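Local atomic coordinates of glycoside hydrolase family 43 (Halothermothrix orenii, PDB entry 4QQS), a protein that hydrolyses glycosidic bonds with alpha-L-arabinofuranosidase activity, probably in the breakdown of xylan and related plant polysaccharides. Residues 55-60 with 110-115; 139-144 with 168-173; 207-212 with 297-302. All coordinates share one frame; numbering follows the deposited sequence.

Contact 1 (55-60 with 110-115); sequences LALDSY and FKNIKA
One backbone hydrogen bond joins Ala56 to Phe110: Phe110 N donates to Ala56 O at 2.9 Å, with an N-H...O angle of 168°. The CA atoms of Leu57 and Phe110 are 5.0 Å apart. Ala56 O also sits in the plane of the Phe110 ring, at its edge, 3.3 Å from Phe110 CD1. The phenyl ring therefore flanks the bonded carbonyl instead of covering it. Ala56 CB is 4.1 Å from Phe110 CD1. Leu57 works beside the bond. Its CG is anti to the backbone N (chi1 177°), and with chi2 near -60° this brings CD2 to Phe110. Leu57 CD2 meets Phe110 CB at 3.8 Å, and the two side chains cross at about a right angle. The same methyl, Leu57 CD2, also passes near Asn112 OD1, but that oxygen is hydrogen-bonded to Tyr87 OH. Water 1 makes a second polar link, accepting from Asp58 N and donating to Phe110 O at 2.8 Å. Asn64 ND2 reaches the same Phe110 O. Strand 51-58 turns a corner at Ala56 and Leu57, which both face Phe39 in a classic beta bulge. Further on, Tyr60 N meets Asp58 OD1 from above the carboxylate plane, in an Asx turn. Strand 51-58 is an outermost strand of one four-stranded propeller sheet, and strand 111-112 is an outermost strand of the next. The direct bond and the water satisfy backbone polar groups that buried apolar side chains flank, so two neighbouring sheets are joined here by polar and apolar contacts together.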
loop_
_atom_site.group_PDB
_atom_site.type_symbol
_atom_site.label_atom_id
_atom_site.label_comp_id
_atom_site.label_asym_id
_atom_site.label_seq_id
_atom_site.Cartn_x
_atom_site.Cartn_y
_atom_site.Cartn_z
ATOM N N LEU A 55 1.528 -16.340 -9.686
ATOM C CA LEU A 55 2.160 -15.935 -8.432
ATOM C C LEU A 55 3.548 -15.365 -8.688
ATOM O O LEU A 55 4.476 -16.087 -9.055
ATOM C CB LEU A 55 2.259 -17.101 -7.442
ATOM C CG LEU A 55 0.950 -17.666 -6.889
ATOM C CD1 LEU A 55 1.229 -18.854 -5.975
ATOM C CD2 LEU A 55 0.144 -16.619 -6.152
ATOM N N ALA A 56 3.695 -14.069 -8.451
ATOM C CA ALA A 56 5.005 -13.427 -8.508
ATOM C C ALA A 56 5.906 -13.889 -7.371
ATOM O O ALA A 56 7.104 -14.073 -7.558
ATOM C CB ALA A 56 4.840 -11.919 -8.450
ATOM N N LEU A 57 5.318 -14.046 -6.190
ATOM C CA LEU A 57 5.995 -14.579 -5.011
ATOM C C LEU A 57 5.152 -15.756 -4.531
ATOM O O LEU A 57 3.956 -15.619 -4.274
ATOM C CB LEU A 57 6.108 -13.488 -3.935
ATOM C CG LEU A 57 6.681 -13.649 -2.526
ATOM C CD1 LEU A 57 5.946 -14.679 -1.690
ATOM C CD2 LEU A 57 8.147 -13.951 -2.584
ATOM N N ASP A 58 5.789 -16.914 -4.452
ATOM C CA ASP A 58 5.159 -18.128 -3.985
ATOM C C ASP A 58 6.018 -18.632 -2.843
ATOM O O ASP A 58 7.174 -18.981 -3.053
ATOM C CB ASP A 58 5.115 -19.144 -5.135
ATOM C CG ASP A 58 4.344 -20.408 -4.792
ATOM O OD1 ASP A 58 3.888 -20.537 -3.636
ATOM O OD2 ASP A 58 4.212 -21.285 -5.682
ATOM N N SER A 59 5.482 -18.670 -1.632
ATOM C CA SER A 59 6.256 -19.178 -0.519
ATOM C C SER A 59 6.594 -20.656 -0.710
ATOM O O SER A 59 7.525 -21.137 -0.071
ATOM C CB SER A 59 5.531 -18.952 0.807
ATOM O OG SER A 59 4.322 -19.685 0.882
ATOM N N TYR A 60 5.858 -21.357 -1.583
ATOM C CA TYR A 60 6.121 -22.764 -1.869
ATOM C C TYR A 60 7.187 -22.937 -2.941
ATOM O O TYR A 60 7.623 -24.048 -3.187
ATOM C CB TYR A 60 4.859 -23.487 -2.334
ATOM C CG TYR A 60 3.692 -23.495 -1.362
ATOM C CD1 TYR A 60 3.797 -22.975 -0.073
ATOM C CD2 TYR A 60 2.473 -24.031 -1.752
ATOM C CE1 TYR A 60 2.713 -22.988 0.787
ATOM C CE2 TYR A 60 1.394 -24.048 -0.904
ATOM C CZ TYR A 60 1.517 -23.526 0.362
ATOM O OH TYR A 60 0.429 -23.550 1.204
ATOM N N PHE A 110 9.981 -14.213 -7.447
ATOM C CA PHE A 110 10.713 -13.513 -6.409
ATOM C C PHE A 110 11.254 -14.523 -5.400
ATOM O O PHE A 110 10.566 -15.481 -5.020
ATOM C CB PHE A 110 9.815 -12.479 -5.718
ATOM C CG PHE A 110 9.625 -11.221 -6.522
ATOM C CD1 PHE A 110 8.765 -11.183 -7.607
ATOM C CD2 PHE A 110 10.324 -10.069 -6.208
ATOM C CE1 PHE A 110 8.614 -10.025 -8.355
ATOM C CE2 PHE A 110 10.164 -8.916 -6.942
ATOM C CZ PHE A 110 9.315 -8.898 -8.016
ATOM N N LYS A 111 12.499 -14.305 -4.988
ATOM C CA LYS A 111 13.156 -15.165 -4.018
ATOM C C LYS A 111 13.522 -14.360 -2.782
ATOM O O LYS A 111 14.036 -13.240 -2.875
ATOM C CB LYS A 111 14.410 -15.806 -4.607
ATOM C CG LYS A 111 15.550 -14.864 -4.875
ATOM C CD LYS A 111 16.768 -15.612 -5.386
ATOM C CE LYS A 111 17.956 -14.682 -5.528
ATOM N NZ LYS A 111 19.177 -15.400 -5.964
ATOM N N ASN A 112 13.256 -14.922 -1.610
ATOM C CA ASN A 112 13.580 -14.235 -0.369
ATOM C C ASN A 112 15.064 -13.959 -0.271
ATOM O O ASN A 112 15.897 -14.822 -0.561
ATOM C CB ASN A 112 13.152 -15.075 0.828
ATOM C CG ASN A 112 11.653 -15.162 0.963
ATOM O OD1 ASN A 112 10.930 -14.248 0.560
ATOM N ND2 ASN A 112 11.171 -16.258 1.537
ATOM N N ILE A 113 15.386 -12.743 0.148
ATOM C CA ILE A 113 16.754 -12.383 0.465
ATOM C C ILE A 113 16.969 -12.100 1.953
ATOM O O ILE A 113 18.048 -12.385 2.456
ATOM C CB ILE A 113 17.330 -11.294 -0.466
ATOM C CG1 ILE A 113 16.594 -9.971 -0.314
ATOM C CG2 ILE A 113 17.331 -11.815 -1.923
ATOM C CD1 ILE A 113 17.152 -8.864 -1.197
ATOM N N LYS A 114 15.958 -11.604 2.661
ATOM C CA LYS A 114 16.011 -11.521 4.121
ATOM C C LYS A 114 14.580 -11.652 4.633
ATOM O O LYS A 114 13.780 -10.730 4.542
ATOM C CB LYS A 114 16.697 -10.239 4.602
ATOM C CG LYS A 114 17.135 -10.305 6.052
ATOM C CD LYS A 114 18.018 -9.144 6.439
ATOM C CE LYS A 114 18.363 -9.142 7.915
ATOM N NZ LYS A 114 19.405 -8.120 8.175
ATOM N N ALA A 115 14.281 -12.835 5.150
ATOM C CA ALA A 115 12.942 -13.187 5.582
ATOM C C ALA A 115 13.042 -13.880 6.936
ATOM O O ALA A 115 13.457 -15.025 6.998
ATOM C CB ALA A 115 12.283 -14.096 4.553
HETATM O O HOH W 1 8.346 -17.028 -5.731
#

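Contact 2 (139-144 with 168-173); sequences IYYVKD and LELKGD
Leu170 carries this contact, pushing its isobutyl group from a loop toward Ile139 and Tyr141 of strand 137-143. Leu170 is partly exposed, while Ile139 and Tyr141 are buried. Leu170 CD2 touches both, lying 3.8 Å from Ile139 CG2 and 3.9 Å from Tyr141 CE2. CG of Leu170 is also 3.8 Å from Ile139 CG2, so the branch point takes part as well as the methyl. Leu170 CG stands anti to the carbonyl carbon, beside the backbone N (chi1 -78°), with the CD2 branch directed at the strand. On Ile139 the touching atom is the short branch, CG2. The longer branch starts anti to the backbone N (chi1 -172°), which puts CG2 between the N and the carbonyl carbon, on the side that meets Leu170. The two aliphatic chains cross at a slant. Ile139 and Tyr141 are two apart on the strand, so both point to the same side of it, and Leu170 reaches them together. The protein is a five-bladed beta-propeller. Strand 137-143 pairs on one side with strand 124-131 and on the other with strand 153-162. The loop holding Leu170 follows strand 153-162 and folds back over the face of this sheet. No hydrogen bond runs between the two segments; all the direct contact is apolar. The Tyr141 side chain comes at Leu170 from the opposite direction, and CD2 approaches its ring obliquely. That side chain is about 6 Å from the side chain of Asp126, predicted to modulate the pKa of the presumed proton donor, Glu195. Gln161 ties the loop to the phenol: its NE2 donates to Lys171 O, and its OE1 is hydrogen-bonded to Tyr141 OH, which also bonds Arg120 NH1.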
loop_
_atom_site.group_PDB
_atom_site.type_symbol
_atom_site.label_atom_id
_atom_site.label_comp_id
_atom_site.label_asym_id
_atom_site.label_seq_id
_atom_site.Cartn_x
_atom_site.Cartn_y
_atom_site.Cartn_z
ATOM N N ILE A 139 12.096 3.119 4.806
ATOM C CA ILE A 139 11.004 2.174 4.940
ATOM C C ILE A 139 9.976 2.716 5.919
ATOM O O ILE A 139 10.308 3.115 7.032
ATOM C CB ILE A 139 11.505 0.755 5.330
ATOM C CG1 ILE A 139 10.349 -0.251 5.257
ATOM C CG2 ILE A 139 12.179 0.740 6.695
ATOM C CD1 ILE A 139 10.793 -1.703 5.400
ATOM N N TYR A 140 8.729 2.741 5.462
ATOM C CA TYR A 140 7.568 3.089 6.275
ATOM C C TYR A 140 6.850 1.780 6.540
ATOM O O TYR A 140 6.698 0.979 5.641
ATOM C CB TYR A 140 6.657 4.065 5.495
ATOM C CG TYR A 140 7.331 5.377 5.224
ATOM C CD1 TYR A 140 8.176 5.542 4.138
ATOM C CD2 TYR A 140 7.160 6.448 6.073
ATOM C CE1 TYR A 140 8.851 6.734 3.930
ATOM C CE2 TYR A 140 7.815 7.652 5.867
ATOM C CZ TYR A 140 8.670 7.791 4.793
ATOM O OH TYR A 140 9.372 8.939 4.559
ATOM N N TYR A 141 6.434 1.548 7.777
ATOM C CA TYR A 141 5.812 0.278 8.108
ATOM C C TYR A 141 4.891 0.445 9.300
ATOM O O TYR A 141 4.947 1.440 10.011
ATOM C CB TYR A 141 6.874 -0.792 8.378
ATOM C CG TYR A 141 7.843 -0.440 9.486
ATOM C CD1 TYR A 141 7.597 -0.801 10.792
ATOM C CD2 TYR A 141 9.006 0.271 9.226
ATOM C CE1 TYR A 141 8.485 -0.484 11.806
ATOM C CE2 TYR A 141 9.897 0.602 10.240
ATOM C CZ TYR A 141 9.636 0.214 11.525
ATOM O OH TYR A 141 10.490 0.524 12.569
ATOM N N VAL A 142 4.048 -0.553 9.513
ATOM C CA VAL A 142 3.036 -0.507 10.551
ATOM C C VAL A 142 3.402 -1.439 11.700
ATOM O O VAL A 142 3.684 -2.619 11.495
ATOM C CB VAL A 142 1.665 -0.911 9.989
ATOM C CG1 VAL A 142 0.628 -1.030 11.087
ATOM C CG2 VAL A 142 1.216 0.116 8.943
ATOM N N LYS A 143 3.388 -0.881 12.909
ATOM C CA LYS A 143 3.411 -1.651 14.153
ATOM C C LYS A 143 1.954 -1.974 14.449
ATOM O O LYS A 143 1.181 -1.109 14.812
ATOM C CB LYS A 143 4.068 -0.821 15.259
ATOM C CG LYS A 143 4.367 -1.573 16.543
ATOM C CD LYS A 143 5.061 -0.663 17.575
ATOM C CE LYS A 143 5.615 -1.460 18.737
ATOM N NZ LYS A 143 6.106 -0.634 19.848
ATOM N N ASP A 144 1.588 -3.228 14.164
ATOM C CA ASP A 144 0.195 -3.615 14.024
ATOM C C ASP A 144 -0.564 -3.703 15.344
ATOM O O ASP A 144 -0.057 -4.205 16.352
ATOM C CB ASP A 144 0.128 -4.959 13.300
ATOM C CG ASP A 144 -1.289 -5.377 12.963
ATOM O OD1 ASP A 144 -1.888 -4.771 12.052
ATOM O OD2 ASP A 144 -1.782 -6.326 13.612
ATOM N N LEU A 168 19.130 -4.014 3.721
ATOM C CA LEU A 168 19.141 -5.102 4.707
ATOM C C LEU A 168 19.106 -4.661 6.173
ATOM O O LEU A 168 18.860 -5.495 7.053
ATOM C CB LEU A 168 20.352 -6.007 4.485
ATOM C CG LEU A 168 20.495 -6.591 3.084
ATOM C CD1 LEU A 168 21.773 -7.410 2.996
ATOM C CD2 LEU A 168 19.294 -7.429 2.680
ATOM N N GLU A 169 19.358 -3.375 6.440
ATOM C CA GLU A 169 19.369 -2.862 7.802
ATOM C C GLU A 169 18.464 -1.664 7.882
ATOM O O GLU A 169 18.432 -0.846 6.953
ATOM C CB GLU A 169 20.779 -2.429 8.214
ATOM C CG GLU A 169 20.882 -1.970 9.689
ATOM C CD GLU A 169 21.961 -0.923 9.972
ATOM O OE1 GLU A 169 22.664 -0.465 9.042
ATOM O OE2 GLU A 169 22.110 -0.549 11.157
ATOM N N LEU A 170 17.758 -1.558 8.999
ATOM C CA LEU A 170 16.981 -0.376 9.310
ATOM C C LEU A 170 17.827 0.446 10.285
ATOM O O LEU A 170 18.179 -0.029 11.377
ATOM C CB LEU A 170 15.643 -0.767 9.920
ATOM C CG LEU A 170 14.571 -1.263 8.943
ATOM C CD1 LEU A 170 14.907 -2.583 8.274
ATOM C CD2 LEU A 170 13.251 -1.384 9.640
ATOM N N LYS A 171 18.204 1.655 9.878
ATOM C CA LYS A 171 19.163 2.456 10.642
ATOM C C LYS A 171 18.534 3.069 11.874
ATOM O O LYS A 171 17.394 3.527 11.841
ATOM C CB LYS A 171 19.731 3.579 9.760
ATOM C CG LYS A 171 20.604 3.113 8.602
ATOM C CD LYS A 171 21.048 4.293 7.726
ATOM C CE LYS A 171 22.529 4.312 7.463
ATOM N NZ LYS A 171 22.963 5.582 6.827
ATOM N N GLY A 172 19.313 3.121 12.947
ATOM C CA GLY A 172 18.928 3.859 14.126
ATOM C C GLY A 172 17.672 3.347 14.791
ATOM O O GLY A 172 17.317 2.178 14.660
ATOM N N ASP A 173 17.012 4.240 15.517
ATOM C CA ASP A 173 15.794 3.902 16.228
ATOM C C ASP A 173 14.592 4.116 15.320
ATOM O O ASP A 173 14.597 4.989 14.459
ATOM C CB ASP A 173 15.634 4.812 17.448
ATOM C CG ASP A 173 16.717 4.616 18.488
ATOM O OD1 ASP A 173 17.238 3.491 18.628
ATOM O OD2 ASP A 173 17.018 5.594 19.201
#

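Contact 3 (207-212 with 297-302); sequences YMMYSA and GILKVK
In Leu299, chi1 (-177°, CG anti to the backbone N) and chi2 (57°) together turn CD2 to Met209; Met209 CG in turn stands beside its own backbone N (chi1 -62°). The contact joins two sheets of the five-bladed beta-propeller. Met209 and Tyr207 lie on strand 205-212, and Leu299 lies on strand 298-302, an outermost strand of its four-stranded sheet. Leu299 CD2 is 3.9 Å from Met209 CG and 4.1 Å from Met209 SD. The two side chains cross at about a right angle, so one methyl rests beside the middle of the thioether chain. Tyr207 adds a looser touch, with Tyr207 CB 4.4 Å from Leu299 CD2. Its ring runs on past Leu299 toward the turn before the strand and meets Phe294 edge-to-face. Phe294 also touches Leu299, so it lines both partners. Leu299 N donates to Tyr224 OH. No direct hydrogen bond links the two segments. Tyr207 OH and Gly297 O are 4.0 Å apart, and water 2 spans them, 2.6 Å from Tyr207 OH and donating to Gly297 O at 2.7 Å.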
loop_
_atom_site.group_PDB
_atom_site.type_symbol
_atom_site.label_atom_id
_atom_site.label_comp_id
_atom_site.label_asym_id
_atom_site.label_seq_id
_atom_site.Cartn_x
_atom_site.Cartn_y
_atom_site.Cartn_z
ATOM N N TYR A 207 4.638 13.623 0.878
ATOM C CA TYR A 207 3.224 13.385 1.140
ATOM C C TYR A 207 3.020 11.901 1.378
ATOM O O TYR A 207 3.304 11.087 0.508
ATOM C CB TYR A 207 2.384 13.835 -0.064
ATOM C CG TYR A 207 2.458 15.319 -0.276
ATOM C CD1 TYR A 207 3.547 15.911 -0.920
ATOM C CD2 TYR A 207 1.475 16.145 0.222
ATOM C CE1 TYR A 207 3.638 17.278 -1.061
ATOM C CE2 TYR A 207 1.552 17.527 0.066
ATOM C CZ TYR A 207 2.633 18.079 -0.578
ATOM O OH TYR A 207 2.741 19.440 -0.724
ATOM N N MET A 208 2.532 11.552 2.562
ATOM C CA MET A 208 2.266 10.167 2.924
ATOM C C MET A 208 0.765 9.960 2.906
ATOM O O MET A 208 0.044 10.501 3.745
ATOM C CB MET A 208 2.764 9.859 4.338
ATOM C CG MET A 208 2.524 8.391 4.730
ATOM S SD MET A 208 2.640 8.069 6.475
ATOM C CE MET A 208 4.348 8.536 6.709
ATOM N N MET A 209 0.298 9.196 1.936
ATOM C CA MET A 209 -1.068 8.716 1.926
ATOM C C MET A 209 -1.155 7.512 2.868
ATOM O O MET A 209 -0.193 6.750 3.001
ATOM C CB MET A 209 -1.459 8.344 0.498
ATOM C CG MET A 209 -1.403 9.535 -0.420
ATOM S SD MET A 209 -1.615 9.168 -2.156
ATOM C CE MET A 209 -3.406 9.023 -2.156
ATOM N N TYR A 210 -2.309 7.330 3.501
ATOM C CA TYR A 210 -2.476 6.233 4.450
ATOM C C TYR A 210 -3.971 6.001 4.610
ATOM O O TYR A 210 -4.791 6.837 4.222
ATOM C CB TYR A 210 -1.810 6.547 5.810
ATOM C CG TYR A 210 -2.504 7.665 6.540
ATOM C CD1 TYR A 210 -2.198 8.994 6.301
ATOM C CD2 TYR A 210 -3.518 7.394 7.452
ATOM C CE1 TYR A 210 -2.880 10.007 6.941
ATOM C CE2 TYR A 210 -4.203 8.407 8.087
ATOM C CZ TYR A 210 -3.877 9.715 7.839
ATOM O OH TYR A 210 -4.518 10.763 8.468
ATOM N N SER A 211 -4.309 4.868 5.216
ATOM C CA SER A 211 -5.694 4.501 5.460
ATOM C C SER A 211 -5.996 4.423 6.947
ATOM O O SER A 211 -5.116 4.103 7.765
ATOM C CB SER A 211 -5.990 3.150 4.815
ATOM O OG SER A 211 -5.810 3.220 3.406
ATOM N N ALA A 212 -7.243 4.714 7.304
ATOM C CA ALA A 212 -7.682 4.637 8.691
ATOM C C ALA A 212 -9.080 4.034 8.757
ATOM O O ALA A 212 -9.760 3.907 7.737
ATOM C CB ALA A 212 -7.669 6.025 9.350
ATOM N N GLY A 297 -1.409 23.328 -3.061
ATOM C CA GLY A 297 -0.638 22.594 -2.065
ATOM C C GLY A 297 -1.416 21.489 -1.366
ATOM O O GLY A 297 -0.958 20.922 -0.377
ATOM N N ILE A 298 -2.614 21.224 -1.854
ATOM C CA ILE A 298 -3.474 20.197 -1.300
ATOM C C ILE A 298 -3.484 19.024 -2.274
ATOM O O ILE A 298 -3.611 19.219 -3.478
ATOM C CB ILE A 298 -4.903 20.748 -1.081
ATOM C CG1 ILE A 298 -4.882 21.913 -0.094
ATOM C CG2 ILE A 298 -5.846 19.649 -0.626
ATOM C CD1 ILE A 298 -6.198 22.628 0.030
ATOM N N LEU A 299 -3.323 17.819 -1.738
ATOM C CA LEU A 299 -3.443 16.602 -2.508
ATOM C C LEU A 299 -4.918 16.206 -2.612
ATOM O O LEU A 299 -5.610 16.120 -1.592
ATOM C CB LEU A 299 -2.606 15.513 -1.844
ATOM C CG LEU A 299 -2.552 14.165 -2.544
ATOM C CD1 LEU A 299 -2.030 14.294 -3.972
ATOM C CD2 LEU A 299 -1.680 13.196 -1.731
ATOM N N LYS A 300 -5.394 15.995 -3.841
ATOM C CA LYS A 300 -6.807 15.763 -4.131
ATOM C C LYS A 300 -6.989 14.555 -5.037
ATOM O O LYS A 300 -6.115 14.225 -5.842
ATOM C CB LYS A 300 -7.424 16.997 -4.812
ATOM C CG LYS A 300 -7.254 18.275 -4.021
ATOM C CD LYS A 300 -8.016 19.441 -4.654
ATOM C CE LYS A 300 -7.870 20.721 -3.847
ATOM N NZ LYS A 300 -8.724 21.814 -4.385
ATOM N N VAL A 301 -8.142 13.913 -4.901
ATOM C CA VAL A 301 -8.551 12.838 -5.792
ATOM C C VAL A 301 -9.857 13.230 -6.461
ATOM O O VAL A 301 -10.787 13.691 -5.797
ATOM C CB VAL A 301 -8.767 11.504 -5.035
ATOM C CG1 VAL A 301 -9.180 10.406 -6.012
ATOM C CG2 VAL A 301 -7.519 11.106 -4.296
ATOM N N LYS A 302 -9.923 13.057 -7.776
ATOM C CA LYS A 302 -11.184 13.169 -8.479
ATOM C C LYS A 302 -11.864 11.811 -8.356
ATOM O O LYS A 302 -11.652 10.915 -9.163
ATOM C CB LYS A 302 -10.968 13.539 -9.941
ATOM C CG LYS A 302 -12.261 13.781 -10.678
ATOM C CD LYS A 302 -12.033 14.103 -12.145
ATOM C CE LYS A 302 -13.324 14.560 -12.821
ATOM N NZ LYS A 302 -14.462 13.650 -12.519
HETATM O O HOH W 2 1.491 21.287 0.637
#

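In the fold
From the N terminus, contact 1 comes first. It closes a loop of 49 residues, about half of them strand, and joins strand 51-58 to strand 111-112, outer strands of two successive sheets. Contact 2 closes a shorter loop of 23 residues within the next part of the chain, bringing the loop after strand 153-162 back to strand 137-143. Contact 3 spans 84 residues and ties strand 205-212 to the last strand, 298-302. The three follow in series; none nests or crosses. Lys114 NZ probably hydrogen-bonds to Leu168 O, linking contacts 1 and 2. Tyr140 packs on Met208, linking contacts 2 and 3. Contacts 1 and 3 lie on opposite sides of the chain's centre.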